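Local coordinates for protein mandelate racemase/muconate lactonizing enzyme (Roseovarius nubinhibens ISM, PDB 3FVD) that binds magnesium and, as a member of the mandelate racemase/muconate lactonizing enzyme family, probably acts on a carboxylate substrate through an enolate intermediate, at residues I240-C245 against R258-G263. Sequence-based numbering, arbitrary orientation.
With MG (magnesium ion), chain C.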
loop_
_atom_site.group_PDB
_atom_site.type_symbol
_atom_site.label_atom_id
_atom_site.label_comp_id
_atom_site.label_asym_id
_atom_site.label_seq_id
_atom_site.Cartn_x
_atom_site.Cartn_y
_atom_site.Cartn_z
ATOM N N ILE A 240 -5.702 -15.183 15.813
ATOM C CA ILE A 240 -4.769 -14.480 16.725
ATOM C C ILE A 240 -5.636 -13.599 17.593
ATOM O O ILE A 240 -6.522 -12.939 17.084
ATOM C CB ILE A 240 -3.737 -13.565 15.958
ATOM C CG1 ILE A 240 -2.546 -14.353 15.427
ATOM C CG2 ILE A 240 -3.122 -12.541 16.934
ATOM C CD1 ILE A 240 -2.867 -15.650 14.832
ATOM N N MET A 241 -5.377 -13.596 18.897
ATOM C CA MET A 241 -6.084 -12.867 19.965
ATOM C C MET A 241 -5.009 -11.878 20.459
ATOM O O MET A 241 -3.884 -12.293 20.772
ATOM C CB MET A 241 -6.497 -13.872 21.086
ATOM C CG MET A 241 -7.178 -13.462 22.528
ATOM S SD MET A 241 -8.633 -12.497 22.383
ATOM C CE MET A 241 -9.792 -13.758 21.685
ATOM N N LEU A 242 -5.318 -10.575 20.486
ATOM C CA LEU A 242 -4.405 -9.608 21.098
ATOM C C LEU A 242 -4.881 -9.238 22.463
ATOM O O LEU A 242 -6.052 -9.323 22.741
ATOM C CB LEU A 242 -4.223 -8.339 20.254
ATOM C CG LEU A 242 -3.547 -8.618 18.889
ATOM C CD1 LEU A 242 -3.398 -7.355 18.214
ATOM C CD2 LEU A 242 -2.170 -9.215 19.052
ATOM N N ASP A 243 -3.947 -8.811 23.307
ATOM C CA ASP A 243 -4.222 -8.517 24.680
ATOM C C ASP A 243 -3.272 -7.400 25.230
ATOM O O ASP A 243 -3.615 -6.248 25.231
ATOM C CB ASP A 243 -4.131 -9.827 25.511
ATOM C CG ASP A 243 -4.384 -9.610 27.031
ATOM O OD1 ASP A 243 -4.818 -8.511 27.402
ATOM O OD2 ASP A 243 -4.142 -10.543 27.871
ATOM N N GLU A 244 -2.100 -7.767 25.700
ATOM C CA GLU A 244 -1.246 -6.873 26.420
ATOM C C GLU A 244 -0.728 -5.667 25.620
ATOM O O GLU A 244 -0.448 -4.648 26.235
ATOM C CB GLU A 244 -0.023 -7.626 26.984
ATOM C CG GLU A 244 -0.342 -8.593 28.114
ATOM C CD GLU A 244 -0.843 -9.984 27.656
ATOM O OE1 GLU A 244 -0.934 -10.273 26.429
ATOM O OE2 GLU A 244 -1.230 -10.773 28.565
ATOM N N CYS A 245 -0.539 -5.774 24.300
ATOM C CA CYS A 245 -0.033 -4.604 23.531
ATOM C C CYS A 245 -1.126 -3.547 23.271
ATOM O O CYS A 245 -0.852 -2.533 22.685
ATOM C CB CYS A 245 0.578 -4.990 22.201
ATOM S SG CYS A 245 -0.631 -5.675 21.042
ATOM N N ARG A 258 -4.342 -3.108 10.390
ATOM C CA ARG A 258 -3.325 -4.023 9.841
ATOM C C ARG A 258 -3.862 -5.445 9.657
ATOM O O ARG A 258 -3.115 -6.320 9.310
ATOM C CB ARG A 258 -2.096 -4.079 10.738
ATOM C CG ARG A 258 -1.246 -2.797 10.806
ATOM C CD ARG A 258 -0.805 -2.758 12.223
ATOM N NE ARG A 258 0.411 -2.029 12.608
ATOM C CZ ARG A 258 1.678 -2.422 12.397
ATOM N NH1 ARG A 258 2.638 -1.655 12.897
ATOM N NH2 ARG A 258 2.006 -3.511 11.660
ATOM N N GLY A 259 -5.133 -5.710 9.900
ATOM C CA GLY A 259 -5.571 -7.106 10.008
ATOM C C GLY A 259 -4.762 -8.017 10.951
ATOM O O GLY A 259 -4.575 -9.167 10.640
ATOM N N ALA A 260 -4.356 -7.537 12.122
ATOM C CA ALA A 260 -3.471 -8.263 12.992
ATOM C C ALA A 260 -4.153 -9.369 13.838
ATOM O O ALA A 260 -3.452 -10.167 14.503
ATOM C CB ALA A 260 -2.782 -7.283 13.972
ATOM N N CYS A 261 -5.476 -9.383 13.897
ATOM C CA CYS A 261 -6.106 -10.262 14.866
ATOM C C CYS A 261 -7.554 -10.517 14.521
ATOM O O CYS A 261 -8.152 -9.803 13.699
ATOM C CB CYS A 261 -5.966 -9.658 16.252
ATOM S SG CYS A 261 -6.870 -8.147 16.523
ATOM N N GLU A 262 -8.121 -11.546 15.112
ATOM C CA GLU A 262 -9.539 -11.750 14.947
ATOM C C GLU A 262 -10.242 -11.577 16.282
ATOM O O GLU A 262 -11.456 -11.717 16.399
ATOM C CB GLU A 262 -9.793 -13.108 14.334
ATOM C CG GLU A 262 -9.403 -13.287 12.866
ATOM C CD GLU A 262 -7.929 -13.542 12.697
ATOM O OE1 GLU A 262 -7.272 -14.033 13.624
ATOM O OE2 GLU A 262 -7.397 -13.257 11.612
ATOM N N GLY A 263 -9.482 -11.252 17.323
ATOM C CA GLY A 263 -10.151 -10.934 18.603
ATOM C C GLY A 263 -9.207 -10.217 19.530
ATOM O O GLY A 263 -7.996 -10.163 19.261
HETATM MG MG MG C . -2.423 -12.458 27.179
HETATM O O HOH W 1 -0.477 -13.146 26.102
HETATM O O HOH W 2 -2.053 -13.358 29.518
#
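Two neighbouring parallel strands of the enolase-superfamily barrel meet here, strand 240-242 pairing with the start of strand 263-266 at Met241 and Gly263. Leu242 N donates to Gly263 O at 3.0 Å. Two residues earlier in the strand, Ile240 O accepts from Glu262 N at 2.9 Å, almost in line with the carbonyl, and more weakly from Gly263 N. Glu262 suits this buried place at the subunit interface because its carboxylate serves two sides: the chain, bent at chi2 (80°), brings OE1 to Ile240 N at 2.9 Å, while OE2 forms a salt bridge with Arg235 and a hydrogen bond with His231, both of the second subunit. Cut back to an alanine, this position would probably leave Ile240 N without its acceptor and those two groups without their carboxylate. Helix 249-257 is the connection of this beta-alpha-beta crossover, and the short side chains after it suit close approach to branched ones: Leu242 CG lies 3.7 Å from Cys261 CB, its CD1 faces Ala260 CB, and Ile240 CG2 packs 4.1 Å from Cys261 CB. On the other face, Met241 CG stands anti to the backbone N (chi1 174°) and the bent chain brings SD to 3.7 Å from Gly263 C; a beta carbon on Gly263 would run into Met241 CE. Just beyond the strand, Asp243 and Glu244 bind magnesium, with Glu220 joining from strand 218-220.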